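Local coordinates for sugar-phosphate aldolase (Thermotoga maritima, PDB 1PVT), which is a bacterial member of the class II aldolase and adducin N-terminal domain family, an AraD-like alpha/beta protein built around a central mixed beta sheet, at residues G28-L34 against M58-A64; Y49-Y53 against F103-M108; M116-K120 against E184-A188; M135-F140 against L190-G195. The contacts are given in a common frame with arbitrary orientation. Residues are numbered along the deposited sequence.

Contact 1 of 4, residues G28-L34 against M58-A64; sequences GNISVRL and MYLLITA
Two neighbouring antiparallel strands, 28-34 and 58-63, form the buried middle of the mixed sheet in this AraD-like fold; their axes approach to 4.5 Å, with N-to-C directions at 157°. Val32 faces Leu61 as a hydrogen-bonded pair (CA-CA 5.1 Å): Val32 N gives to Leu61 O at 2.7 Å and Leu61 N to Val32 O at 2.8 Å. Ser31-Ile62 and Arg33-Leu60 are non-hydrogen-bonded pairs; the backbones of Ser31 and Arg33 bond instead to Ile123 and Lys121, that of Leu60 to Leu82. Leu34 N also reaches Tyr59 O (2.6 Å). Valine and leucine suit the face under helix 2-19, where Val32, Leu34 and Leu61 pack; on the other face Leu60 and long Arg33, its CD 3.9 Å from Met58 SE, meet helix 103-115. There Ser31 OG is hydrogen-bonded to His106 and His110. At the far end Thr63 N donates to Ile30 O (3.1 Å), while Thr63 OG1 (chi1 p) replaces a backbone carbonyl, accepting from Ile30 N at 3.1 Å and donating to Asn29 OD1 at 2.9 Å.

Contact 2 of 4, residues Y49-Y53 against F103-M108; sequences YGFDY and FPTHLM
Three aromatic rings from a corner at the sheet's edge strand 45-49, Tyr49, Phe51 and Tyr53, pack on the N-terminal turns of helix 103-115, which lies against that sheet, in a wholly apolar contact (284 Å²). The corner falls at Gly50 and Phe51; Gly50 adopts phi/psi 87/-4, where a beta carbon would strike the preceding carbonyl, so glycine belongs there. CA atoms stay well apart, 7.7 Å for Tyr49-Pro104 and 8.9 Å for Tyr53-Leu107, and long side chains fill the gap.

Each ring uses a different chi1 well: m in Tyr49, p in Phe51, t in Tyr53. Leu107 receives all three, its chi1 lying between wells at -125°: CD1 is 3.4 Å from Phe51 CZ, at the ring edge, and 4.0 Å from Tyr49 CE2, while CD2 is 3.9 Å from Tyr53 CE1. One turn earlier Phe103 (chi1 t) brings CZ to 3.8 Å from Tyr49 CD2; Leu107 N to Phe103 O (2.8 Å) is the helical bond that aligns these two residues. Pro104 suits a first turn, needing no amide donor, and its CB lies 3.7 Å from Phe51 CE2. Selenomethionine Met108, m at chi1 and chi2, folds its CE to 3.6 Å from Phe51 CE1.

The tyrosine hydroxyls bond to the carbonyls of Leu85 and Pro56. Val84 of strand 79-84 backs Tyr49, Tyr53 and Leu107, and Val173 of helix 173-182 covers Phe51 and Met108.

Contact 3 of 4, residues M116-K120 against E184-A188; sequences MNPEK and EGKDA
Neither segment is a regular helix or strand. Residues 116-120 lead from helix 103-115 toward strand 122-126, with Met116 the first residue to leave helical angles (phi/psi -67/-87); a weak bond from Lys120 N to Asn117 O (3.4 Å) draws the loop round. Residues 184-188 connect helix 173-182 to strand 188-191, turning through Gly185 at 57/7, a left-handed helical conformation that glycine adopts easily. The CA atoms of Asn117 and Gly185 are 7.3 Å apart, those of Lys120 and Asp187 8.7 Å.

Lys120 bridges the gap. From chi1 m its chain runs fully extended, t at chi2, chi3 and chi4, so that NZ donates to Lys186 O at 2.8 Å and forms a salt bridge with Asp187 OD1 at 3.5 Å. Lysine suits the place, since its long methylene chain carries a charge across to the other loop; CE itself comes to 3.1 Å from Asp187 OD1. Asn117 ND2 touches Gly185 CA at 4.0 Å. At the exposed end, selenomethionine Met116 brings CE to 3.4 Å from Glu184 OE2, a contact without a hydrogen bond.

Asp187 has a second cationic partner, Arg209 of helix 203-224, through OD2. The carboxylate thus pairs with two positive groups, one through each oxygen, and the contact joins two helix-to-strand loops through one lysine, by a hydrogen bond to a backbone carbonyl and a longer salt bridge, over a small buried area (210 Å²).

Contact 4 of 4, residues M135-F140 against L190-G195; sequences MNLEEF and LWDKHG
A selenomethionine methyl group tucked against a tight turn is the striking feature here: CE of Met135 lies 3.5 Å from Gly195 N and 3.7 Å from Lys193 N, and Met135 has 113 Å² covered. The turn, type II from Trp191 to His194, closes with His194 N to Trp191 O at 2.6 Å and joins antiparallel strands 188-191 and 196-200 as a beta hairpin. Its third position, at phi/psi 82/-9, is often glycine but here is Lys193; Gly195, at 67/-149, occupies a region open essentially to glycine alone.

Met135 follows helix 129-134, its CA 6.0 Å from that of Lys193. With chi1 m, chi2 t and chi3 m, its flexible chain also sets SE 4.1 Å from Leu190 CD2. The loop then bends through an inverse gamma turn centred on Glu139, with Phe140 N bonded to Glu138 O (2.7 Å). The edge of Phe140 (chi1 t) meets Leu190 CD1 from CZ at 4.3 Å and Asp192 OD2 from CE2 at 3.3 Å.

Polar linkage is slight: Lys193 NZ gives Asn136 OD1 a weak bond of 3.2 Å. Cohesion therefore rests mainly on the apolar fit, with the carboxylate meeting the electropositive hydrogen rim of the phenyl ring.

How the contacts relate
From the N terminus, strand 28-34 opens contact 1, and residues 49-53 open contact 2 before 58-64 closes the first; contact 2 closes at helix 103-115, so the two cross. They touch directly where His106 meets Ser31 and Ile62. Further on, 116-120 and 135-140 open contacts 3 and 4, closed in the same order at 184-188 and 190-195, another crossing. The second pair follows the first in series. Contact 1 lies in the middle of the sheet, contact 2 ties helix 103-115 to the corner beyond strand 45-49, and contacts 3 and 4 bind loops leading into and out of strand 188-191. Arg33 NH2 beside Lys120 O, and Thr105 against Trp191, connect the two halves.

Contact 1 of 4, residues G28-L34 against M58-A64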
loop_
_atom_site.group_PDB
_atom_site.type_symbol
_atom_site.label_atom_id
_atom_site.label_comp_id
_atom_site.label_asym_id
_atom_site.label_seq_id
_atom_site.Cartn_x
_atom_site.Cartn_y
_atom_site.Cartn_z
ATOM N N GLY A 28 4.017 -8.220 0.576
ATOM C CA GLY A 28 2.818 -7.404 0.613
ATOM C C GLY A 28 2.495 -6.943 2.026
ATOM O O GLY A 28 2.528 -7.743 2.974
ATOM N N ASN A 29 2.184 -5.656 2.171
ATOM C CA ASN A 29 1.865 -5.106 3.471
ATOM C C ASN A 29 0.726 -4.151 3.337
ATOM O O ASN A 29 0.416 -3.688 2.239
ATOM C CB ASN A 29 3.068 -4.371 4.032
ATOM C CG ASN A 29 4.256 -5.273 4.198
ATOM O OD1 ASN A 29 4.298 -6.111 5.109
ATOM N ND2 ASN A 29 5.228 -5.131 3.302
ATOM N N ILE A 30 0.119 -3.846 4.474
ATOM C CA ILE A 30 -1.008 -2.932 4.525
ATOM C C ILE A 30 -0.748 -1.972 5.663
ATOM O O ILE A 30 -0.066 -2.320 6.620
ATOM C CB ILE A 30 -2.315 -3.695 4.825
ATOM C CG1 ILE A 30 -2.533 -4.795 3.770
ATOM C CG2 ILE A 30 -3.483 -2.711 4.894
ATOM C CD1 ILE A 30 -3.659 -5.751 4.079
ATOM N N SER A 31 -1.279 -0.763 5.562
ATOM C CA SER A 31 -1.105 0.228 6.627
ATOM C C SER A 31 -2.288 1.199 6.663
ATOM O O SER A 31 -2.697 1.766 5.634
ATOM C CB SER A 31 0.206 1.012 6.450
ATOM O OG SER A 31 0.153 1.872 5.314
ATOM N N VAL A 32 -2.843 1.379 7.857
ATOM C CA VAL A 32 -3.974 2.278 8.024
ATOM C C VAL A 32 -3.639 3.287 9.111
ATOM O O VAL A 32 -3.093 2.935 10.163
ATOM C CB VAL A 32 -5.269 1.510 8.420
ATOM C CG1 VAL A 32 -6.488 2.445 8.340
ATOM C CG2 VAL A 32 -5.455 0.306 7.507
ATOM N N ARG A 33 -3.972 4.543 8.845
ATOM C CA ARG A 33 -3.711 5.616 9.786
ATOM C C ARG A 33 -4.932 5.855 10.655
ATOM O O ARG A 33 -6.011 6.163 10.157
ATOM C CB ARG A 33 -3.339 6.884 9.014
ATOM C CG ARG A 33 -3.067 8.094 9.873
ATOM C CD ARG A 33 -2.217 9.098 9.118
ATOM N NE ARG A 33 -2.679 9.321 7.747
ATOM C CZ ARG A 33 -3.700 10.101 7.405
ATOM N NH1 ARG A 33 -4.388 10.751 8.332
ATOM N NH2 ARG A 33 -4.023 10.239 6.129
ATOM N N LEU A 34 -4.760 5.678 11.958
ATOM C CA LEU A 34 -5.841 5.902 12.904
ATOM C C LEU A 34 -5.926 7.400 13.196
ATOM O O LEU A 34 -4.905 8.073 13.381
ATOM C CB LEU A 34 -5.574 5.126 14.194
ATOM C CG LEU A 34 -6.242 3.761 14.363
ATOM C CD1 LEU A 34 -6.722 3.240 13.019
ATOM C CD2 LEU A 34 -5.262 2.794 15.030
HETATM N N MSE A 58 1.040 10.445 15.266
HETATM C CA MSE A 58 -0.048 9.623 14.725
HETATM C C MSE A 58 -0.041 8.198 15.251
HETATM O O MSE A 58 0.907 7.757 15.890
HETATM C CB MSE A 58 0.018 9.563 13.194
HETATM C CG MSE A 58 1.257 8.846 12.661
HETATM SE SE MSE A 58 1.179 8.282 10.793
HETATM C CE MSE A 58 1.920 9.844 9.920
ATOM N N TYR A 59 -1.127 7.491 14.972
ATOM C CA TYR A 59 -1.276 6.093 15.352
ATOM C C TYR A 59 -1.563 5.352 14.063
ATOM O O TYR A 59 -2.511 5.680 13.353
ATOM C CB TYR A 59 -2.467 5.890 16.278
ATOM C CG TYR A 59 -2.319 6.467 17.654
ATOM C CD1 TYR A 59 -1.707 5.747 18.677
ATOM C CD2 TYR A 59 -2.850 7.715 17.952
ATOM C CE1 TYR A 59 -1.645 6.259 19.970
ATOM C CE2 TYR A 59 -2.789 8.235 19.231
ATOM C CZ TYR A 59 -2.194 7.510 20.239
ATOM O OH TYR A 59 -2.190 8.043 21.509
ATOM N N LEU A 60 -0.749 4.360 13.739
ATOM C CA LEU A 60 -1.013 3.620 12.526
ATOM C C LEU A 60 -0.850 2.113 12.700
ATOM O O LEU A 60 0.024 1.625 13.437
ATOM C CB LEU A 60 -0.135 4.120 11.366
ATOM C CG LEU A 60 1.188 3.397 11.093
ATOM C CD1 LEU A 60 1.608 3.582 9.638
ATOM C CD2 LEU A 60 2.251 3.907 12.046
ATOM N N LEU A 61 -1.740 1.396 12.018
ATOM C CA LEU A 61 -1.775 -0.053 12.005
ATOM C C LEU A 61 -1.033 -0.473 10.753
ATOM O O LEU A 61 -1.323 0.010 9.661
ATOM C CB LEU A 61 -3.227 -0.538 11.936
ATOM C CG LEU A 61 -4.056 -0.537 13.227
ATOM C CD1 LEU A 61 -5.546 -0.552 12.904
ATOM C CD2 LEU A 61 -3.647 -1.741 14.080
ATOM N N ILE A 62 -0.059 -1.354 10.911
ATOM C CA ILE A 62 0.693 -1.814 9.763
ATOM C C ILE A 62 1.076 -3.265 9.978
ATOM O O ILE A 62 1.324 -3.698 11.097
ATOM C CB ILE A 62 1.966 -0.969 9.549
ATOM C CG1 ILE A 62 2.652 -1.365 8.240
ATOM C CG2 ILE A 62 2.926 -1.185 10.700
ATOM C CD1 ILE A 62 3.833 -0.490 7.875
ATOM N N THR A 63 1.098 -4.022 8.893
ATOM C CA THR A 63 1.453 -5.423 8.975
ATOM C C THR A 63 2.857 -5.492 9.555
ATOM O O THR A 63 3.668 -4.592 9.345
ATOM C CB THR A 63 1.390 -6.101 7.572
ATOM O OG1 THR A 63 1.964 -5.240 6.581
ATOM C CG2 THR A 63 -0.041 -6.381 7.186
ATOM N N ALA A 64 3.122 -6.549 10.315
ATOM C CA ALA A 64 4.423 -6.762 10.940
ATOM C C ALA A 64 5.403 -7.350 9.947
ATOM O O ALA A 64 5.056 -7.645 8.814
ATOM C CB ALA A 64 4.291 -7.691 12.135
#

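Contact 2 of 4, residues Y49-Y53 against F103-M108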
loop_
_atom_site.group_PDB
_atom_site.type_symbol
_atom_site.label_atom_id
_atom_site.label_comp_id
_atom_site.label_asym_id
_atom_site.label_seq_id
_atom_site.Cartn_x
_atom_site.Cartn_y
_atom_site.Cartn_z
ATOM N N TYR A 49 13.142 4.231 15.413
ATOM C CA TYR A 49 12.829 4.412 14.006
ATOM C C TYR A 49 14.007 3.965 13.146
ATOM O O TYR A 49 13.825 3.531 12.009
ATOM C CB TYR A 49 12.561 5.882 13.709
ATOM C CG TYR A 49 11.213 6.386 14.143
ATOM C CD1 TYR A 49 11.099 7.525 14.937
ATOM C CD2 TYR A 49 10.048 5.757 13.721
ATOM C CE1 TYR A 49 9.858 8.028 15.301
ATOM C CE2 TYR A 49 8.801 6.253 14.078
ATOM C CZ TYR A 49 8.715 7.387 14.868
ATOM O OH TYR A 49 7.485 7.871 15.227
ATOM N N GLY A 50 15.214 4.074 13.695
ATOM C CA GLY A 50 16.402 3.708 12.944
ATOM C C GLY A 50 16.831 4.938 12.166
ATOM O O GLY A 50 17.856 4.953 11.487
ATOM N N PHE A 51 16.009 5.975 12.282
ATOM C CA PHE A 51 16.231 7.258 11.626
ATOM C C PHE A 51 15.472 8.327 12.411
ATOM O O PHE A 51 14.675 7.995 13.292
ATOM C CB PHE A 51 15.731 7.202 10.178
ATOM C CG PHE A 51 14.254 6.895 10.039
ATOM C CD1 PHE A 51 13.307 7.920 10.056
ATOM C CD2 PHE A 51 13.817 5.582 9.863
ATOM C CE1 PHE A 51 11.946 7.641 9.897
ATOM C CE2 PHE A 51 12.464 5.294 9.705
ATOM C CZ PHE A 51 11.526 6.324 9.721
ATOM N N ASP A 52 15.705 9.602 12.109
ATOM C CA ASP A 52 15.011 10.649 12.851
ATOM C C ASP A 52 13.702 11.127 12.252
ATOM O O ASP A 52 13.679 11.853 11.250
ATOM C CB ASP A 52 15.899 11.868 13.071
ATOM C CG ASP A 52 15.213 12.920 13.926
ATOM O OD1 ASP A 52 14.206 13.514 13.468
ATOM O OD2 ASP A 52 15.675 13.131 15.068
ATOM N N TYR A 53 12.612 10.738 12.902
ATOM C CA TYR A 53 11.288 11.117 12.462
ATOM C C TYR A 53 10.954 12.519 12.951
ATOM O O TYR A 53 11.036 12.808 14.144
ATOM C CB TYR A 53 10.262 10.127 12.991
ATOM C CG TYR A 53 8.866 10.500 12.615
ATOM C CD1 TYR A 53 8.482 10.548 11.280
ATOM C CD2 TYR A 53 7.934 10.843 13.588
ATOM C CE1 TYR A 53 7.198 10.930 10.915
ATOM C CE2 TYR A 53 6.642 11.229 13.243
ATOM C CZ TYR A 53 6.276 11.269 11.901
ATOM O OH TYR A 53 4.991 11.639 11.539
ATOM N N PHE A 103 8.141 -0.240 6.611
ATOM C CA PHE A 103 7.457 0.628 7.555
ATOM C C PHE A 103 7.860 2.087 7.306
ATOM O O PHE A 103 7.004 2.968 7.178
ATOM C CB PHE A 103 7.810 0.148 8.975
ATOM C CG PHE A 103 7.820 1.223 10.022
ATOM C CD1 PHE A 103 6.819 2.199 10.075
ATOM C CD2 PHE A 103 8.835 1.249 10.980
ATOM C CE1 PHE A 103 6.833 3.197 11.072
ATOM C CE2 PHE A 103 8.861 2.233 11.979
ATOM C CZ PHE A 103 7.859 3.211 12.024
ATOM N N PRO A 104 9.172 2.354 7.210
ATOM C CA PRO A 104 9.696 3.700 6.973
ATOM C C PRO A 104 9.027 4.362 5.780
ATOM O O PRO A 104 8.612 5.528 5.842
ATOM C CB PRO A 104 11.167 3.446 6.716
ATOM C CG PRO A 104 11.448 2.264 7.586
ATOM C CD PRO A 104 10.273 1.382 7.313
ATOM N N THR A 105 8.932 3.606 4.688
ATOM C CA THR A 105 8.319 4.107 3.469
ATOM C C THR A 105 6.891 4.555 3.742
ATOM O O THR A 105 6.526 5.689 3.458
ATOM C CB THR A 105 8.303 3.038 2.390
ATOM O OG1 THR A 105 9.633 2.553 2.175
ATOM C CG2 THR A 105 7.774 3.619 1.107
ATOM N N HIS A 106 6.092 3.656 4.307
ATOM C CA HIS A 106 4.698 3.945 4.651
ATOM C C HIS A 106 4.647 5.194 5.504
ATOM O O HIS A 106 3.767 6.050 5.352
ATOM C CB HIS A 106 4.100 2.788 5.459
ATOM C CG HIS A 106 3.782 1.577 4.639
ATOM N ND1 HIS A 106 2.490 1.182 4.367
ATOM C CD2 HIS A 106 4.586 0.686 4.013
ATOM C CE1 HIS A 106 2.512 0.102 3.608
ATOM N NE2 HIS A 106 3.772 -0.219 3.378
ATOM N N LEU A 107 5.602 5.274 6.423
ATOM C CA LEU A 107 5.689 6.398 7.324
ATOM C C LEU A 107 5.591 7.675 6.539
ATOM O O LEU A 107 4.710 8.501 6.782
ATOM C CB LEU A 107 7.011 6.381 8.073
ATOM C CG LEU A 107 6.850 6.420 9.588
ATOM C CD1 LEU A 107 8.182 6.788 10.210
ATOM C CD2 LEU A 107 5.771 7.429 9.975
HETATM N N MSE A 108 6.492 7.819 5.577
HETATM C CA MSE A 108 6.532 9.017 4.764
HETATM C C MSE A 108 5.239 9.386 4.071
HETATM O O MSE A 108 4.808 10.538 4.147
HETATM C CB MSE A 108 7.663 8.923 3.746
HETATM C CG MSE A 108 9.045 8.945 4.395
HETATM SE SE MSE A 108 9.180 10.190 5.921
HETATM C CE MSE A 108 9.862 8.930 7.259
#

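Contact 3 of 4, residues M116-K120 against E184-A188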
loop_
_atom_site.group_PDB
_atom_site.type_symbol
_atom_site.label_atom_id
_atom_site.label_comp_id
_atom_site.label_asym_id
_atom_site.label_seq_id
_atom_site.Cartn_x
_atom_site.Cartn_y
_atom_site.Cartn_z
HETATM N N MSE A 116 -1.358 16.777 3.635
HETATM C CA MSE A 116 -1.987 16.972 2.333
HETATM C C MSE A 116 -3.429 16.529 2.252
HETATM O O MSE A 116 -4.349 17.323 2.436
HETATM C CB MSE A 116 -1.189 16.237 1.260
HETATM C CG MSE A 116 0.100 16.937 0.922
HETATM SE SE MSE A 116 -0.287 18.762 0.379
HETATM C CE MSE A 116 0.736 18.820 -1.287
ATOM N N ASN A 117 -3.616 15.254 1.947
ATOM C CA ASN A 117 -4.946 14.687 1.831
ATOM C C ASN A 117 -5.224 13.867 3.084
ATOM O O ASN A 117 -4.843 12.704 3.169
ATOM C CB ASN A 117 -5.020 13.798 0.588
ATOM C CG ASN A 117 -4.521 14.500 -0.665
ATOM O OD1 ASN A 117 -5.086 15.511 -1.094
ATOM N ND2 ASN A 117 -3.455 13.966 -1.261
ATOM N N PRO A 118 -5.859 14.481 4.093
ATOM C CA PRO A 118 -6.174 13.775 5.338
ATOM C C PRO A 118 -7.240 12.694 5.140
ATOM O O PRO A 118 -7.380 11.795 5.971
ATOM C CB PRO A 118 -6.652 14.898 6.252
ATOM C CG PRO A 118 -5.893 16.082 5.748
ATOM C CD PRO A 118 -6.050 15.929 4.262
ATOM N N GLU A 119 -7.989 12.794 4.039
ATOM C CA GLU A 119 -9.042 11.825 3.716
ATOM C C GLU A 119 -8.467 10.433 3.454
ATOM O O GLU A 119 -9.030 9.427 3.886
ATOM C CB GLU A 119 -9.848 12.293 2.495
ATOM C CG GLU A 119 -11.033 13.204 2.827
ATOM C CD GLU A 119 -12.142 12.493 3.612
ATOM O OE1 GLU A 119 -11.866 12.020 4.741
ATOM O OE2 GLU A 119 -13.289 12.407 3.103
ATOM N N LYS A 120 -7.343 10.381 2.747
ATOM C CA LYS A 120 -6.685 9.112 2.451
ATOM C C LYS A 120 -6.003 8.568 3.714
ATOM O O LYS A 120 -4.965 9.087 4.127
ATOM C CB LYS A 120 -5.631 9.304 1.355
ATOM C CG LYS A 120 -6.187 9.777 0.032
ATOM C CD LYS A 120 -5.067 10.029 -0.953
ATOM C CE LYS A 120 -5.592 10.655 -2.221
ATOM N NZ LYS A 120 -4.470 10.975 -3.134
ATOM N N GLU A 184 0.946 12.721 -6.062
ATOM C CA GLU A 184 0.297 14.011 -5.844
ATOM C C GLU A 184 -1.194 13.917 -6.149
ATOM O O GLU A 184 -1.601 13.865 -7.312
ATOM C CB GLU A 184 0.952 15.090 -6.720
ATOM C CG GLU A 184 0.472 16.533 -6.463
ATOM C CD GLU A 184 0.816 17.054 -5.067
ATOM O OE1 GLU A 184 2.003 16.987 -4.669
ATOM O OE2 GLU A 184 -0.102 17.540 -4.371
ATOM N N GLY A 185 -2.001 13.881 -5.089
ATOM C CA GLY A 185 -3.444 13.798 -5.247
ATOM C C GLY A 185 -3.905 12.598 -6.053
ATOM O O GLY A 185 -5.092 12.476 -6.372
ATOM N N LYS A 186 -2.965 11.716 -6.388
ATOM C CA LYS A 186 -3.261 10.512 -7.154
ATOM C C LYS A 186 -3.594 9.362 -6.208
ATOM O O LYS A 186 -3.211 9.389 -5.036
ATOM C CB LYS A 186 -2.065 10.153 -8.042
ATOM C CG LYS A 186 -1.786 11.204 -9.101
ATOM C CD LYS A 186 -0.979 10.649 -10.254
ATOM C CE LYS A 186 -1.092 11.560 -11.464
ATOM N NZ LYS A 186 -0.394 10.996 -12.649
ATOM N N ASP A 187 -4.311 8.355 -6.703
ATOM C CA ASP A 187 -4.666 7.244 -5.837
ATOM C C ASP A 187 -3.929 5.926 -6.031
ATOM O O ASP A 187 -4.395 4.886 -5.563
ATOM C CB ASP A 187 -6.168 6.995 -5.878
ATOM C CG ASP A 187 -6.908 7.759 -4.793
ATOM O OD1 ASP A 187 -6.284 8.082 -3.753
ATOM O OD2 ASP A 187 -8.115 8.025 -4.969
ATOM N N ALA A 188 -2.770 5.966 -6.686
ATOM C CA ALA A 188 -1.978 4.761 -6.905
ATOM C C ALA A 188 -0.621 5.049 -7.541
ATOM O O ALA A 188 -0.507 5.871 -8.450
ATOM C CB ALA A 188 -2.755 3.777 -7.771
#

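Contact 4 of 4, residues M135-F140 against L190-G195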
loop_
_atom_site.group_PDB
_atom_site.type_symbol
_atom_site.label_atom_id
_atom_site.label_comp_id
_atom_site.label_asym_id
_atom_site.label_seq_id
_atom_site.Cartn_x
_atom_site.Cartn_y
_atom_site.Cartn_z
HETATM N N MSE A 135 4.915 -4.817 -16.340
HETATM C CA MSE A 135 6.068 -3.956 -16.101
HETATM C C MSE A 135 7.389 -4.627 -16.457
HETATM O O MSE A 135 8.465 -4.116 -16.154
HETATM C CB MSE A 135 6.098 -3.523 -14.643
HETATM C CG MSE A 135 4.851 -2.800 -14.209
HETATM SE SE MSE A 135 5.089 -2.055 -12.457
HETATM C CE MSE A 135 5.234 -3.727 -11.461
ATOM N N ASN A 136 7.302 -5.778 -17.106
ATOM C CA ASN A 136 8.493 -6.504 -17.494
ATOM C C ASN A 136 8.739 -6.340 -18.989
ATOM O O ASN A 136 9.655 -6.944 -19.552
ATOM C CB ASN A 136 8.335 -7.979 -17.142
ATOM C CG ASN A 136 9.537 -8.527 -16.426
ATOM O OD1 ASN A 136 10.625 -8.605 -16.992
ATOM N ND2 ASN A 136 9.356 -8.897 -15.165
ATOM N N LEU A 137 7.903 -5.515 -19.622
ATOM C CA LEU A 137 7.999 -5.233 -21.053
ATOM C C LEU A 137 8.741 -3.915 -21.293
ATOM O O LEU A 137 8.453 -2.903 -20.642
ATOM C CB LEU A 137 6.604 -5.115 -21.678
ATOM C CG LEU A 137 5.607 -6.267 -21.584
ATOM C CD1 LEU A 137 4.362 -5.913 -22.390
ATOM C CD2 LEU A 137 6.234 -7.537 -22.109
ATOM N N GLU A 138 9.681 -3.925 -22.236
ATOM C CA GLU A 138 10.443 -2.725 -22.559
ATOM C C GLU A 138 9.506 -1.534 -22.781
ATOM O O GLU A 138 9.577 -0.534 -22.059
ATOM C CB GLU A 138 11.295 -2.969 -23.808
ATOM C CG GLU A 138 12.474 -3.919 -23.593
ATOM C CD GLU A 138 13.587 -3.307 -22.743
ATOM O OE1 GLU A 138 14.136 -2.251 -23.131
ATOM O OE2 GLU A 138 13.922 -3.883 -21.686
ATOM N N GLU A 139 8.621 -1.646 -23.769
ATOM C CA GLU A 139 7.681 -0.570 -24.069
ATOM C C GLU A 139 6.543 -0.534 -23.059
ATOM O O GLU A 139 5.360 -0.531 -23.408
ATOM C CB GLU A 139 7.120 -0.721 -25.487
ATOM C CG GLU A 139 6.368 -2.010 -25.772
ATOM C CD GLU A 139 5.619 -1.933 -27.096
ATOM O OE1 GLU A 139 6.257 -1.631 -28.140
ATOM O OE2 GLU A 139 4.390 -2.170 -27.089
ATOM N N PHE A 140 6.921 -0.487 -21.793
ATOM C CA PHE A 140 5.966 -0.475 -20.715
ATOM C C PHE A 140 5.279 0.873 -20.568
ATOM O O PHE A 140 4.054 0.954 -20.499
ATOM C CB PHE A 140 6.701 -0.890 -19.438
ATOM C CG PHE A 140 6.022 -0.485 -18.172
ATOM C CD1 PHE A 140 4.641 -0.579 -18.034
ATOM C CD2 PHE A 140 6.777 -0.026 -17.098
ATOM C CE1 PHE A 140 4.023 -0.219 -16.847
ATOM C CE2 PHE A 140 6.169 0.333 -15.910
ATOM C CZ PHE A 140 4.785 0.237 -15.783
ATOM N N LEU A 190 2.886 2.980 -9.071
ATOM C CA LEU A 190 3.473 1.708 -9.469
ATOM C C LEU A 190 4.962 1.756 -9.245
ATOM O O LEU A 190 5.645 2.522 -9.918
ATOM C CB LEU A 190 3.234 1.438 -10.951
ATOM C CG LEU A 190 1.849 1.012 -11.402
ATOM C CD1 LEU A 190 1.739 1.285 -12.874
ATOM C CD2 LEU A 190 1.606 -0.457 -11.089
ATOM N N TRP A 191 5.472 0.969 -8.298
ATOM C CA TRP A 191 6.915 0.935 -8.070
ATOM C C TRP A 191 7.424 0.042 -9.169
ATOM O O TRP A 191 7.350 -1.180 -9.071
ATOM C CB TRP A 191 7.286 0.314 -6.724
ATOM C CG TRP A 191 6.873 1.115 -5.537
ATOM C CD1 TRP A 191 6.361 2.386 -5.532
ATOM C CD2 TRP A 191 6.924 0.697 -4.169
ATOM N NE1 TRP A 191 6.090 2.779 -4.241
ATOM C CE2 TRP A 191 6.428 1.760 -3.387
ATOM C CE3 TRP A 191 7.338 -0.475 -3.532
ATOM C CZ2 TRP A 191 6.337 1.684 -1.999
ATOM C CZ3 TRP A 191 7.247 -0.548 -2.153
ATOM C CH2 TRP A 191 6.750 0.526 -1.402
ATOM N N ASP A 192 7.922 0.662 -10.228
ATOM C CA ASP A 192 8.420 -0.074 -11.368
ATOM C C ASP A 192 9.231 -1.292 -10.952
ATOM O O ASP A 192 10.235 -1.170 -10.247
ATOM C CB ASP A 192 9.261 0.842 -12.258
ATOM C CG ASP A 192 9.699 0.159 -13.534
ATOM O OD1 ASP A 192 10.588 -0.717 -13.449
ATOM O OD2 ASP A 192 9.145 0.487 -14.613
ATOM N N LYS A 193 8.759 -2.462 -11.381
ATOM C CA LYS A 193 9.408 -3.737 -11.107
ATOM C C LYS A 193 9.081 -4.310 -9.722
ATOM O O LYS A 193 9.427 -5.455 -9.424
ATOM C CB LYS A 193 10.923 -3.579 -11.253
ATOM C CG LYS A 193 11.636 -4.805 -11.774
ATOM C CD LYS A 193 11.391 -4.990 -13.260
ATOM C CE LYS A 193 12.159 -6.193 -13.789
ATOM N NZ LYS A 193 12.088 -6.309 -15.278
ATOM N N HIS A 194 8.411 -3.528 -8.879
ATOM C CA HIS A 194 8.084 -3.984 -7.528
ATOM C C HIS A 194 6.625 -3.801 -7.152
ATOM O O HIS A 194 6.302 -3.283 -6.080
ATOM C CB HIS A 194 8.959 -3.260 -6.504
ATOM C CG HIS A 194 10.422 -3.398 -6.768
ATOM N ND1 HIS A 194 11.269 -4.075 -5.918
ATOM C CD2 HIS A 194 11.182 -2.985 -7.809
ATOM C CE1 HIS A 194 12.488 -4.076 -6.428
ATOM N NE2 HIS A 194 12.462 -3.421 -7.576
ATOM N N GLY A 195 5.738 -4.221 -8.038
ATOM C CA GLY A 195 4.329 -4.111 -7.737
ATOM C C GLY A 195 3.734 -2.723 -7.640
ATOM O O GLY A 195 4.175 -1.774 -8.286
#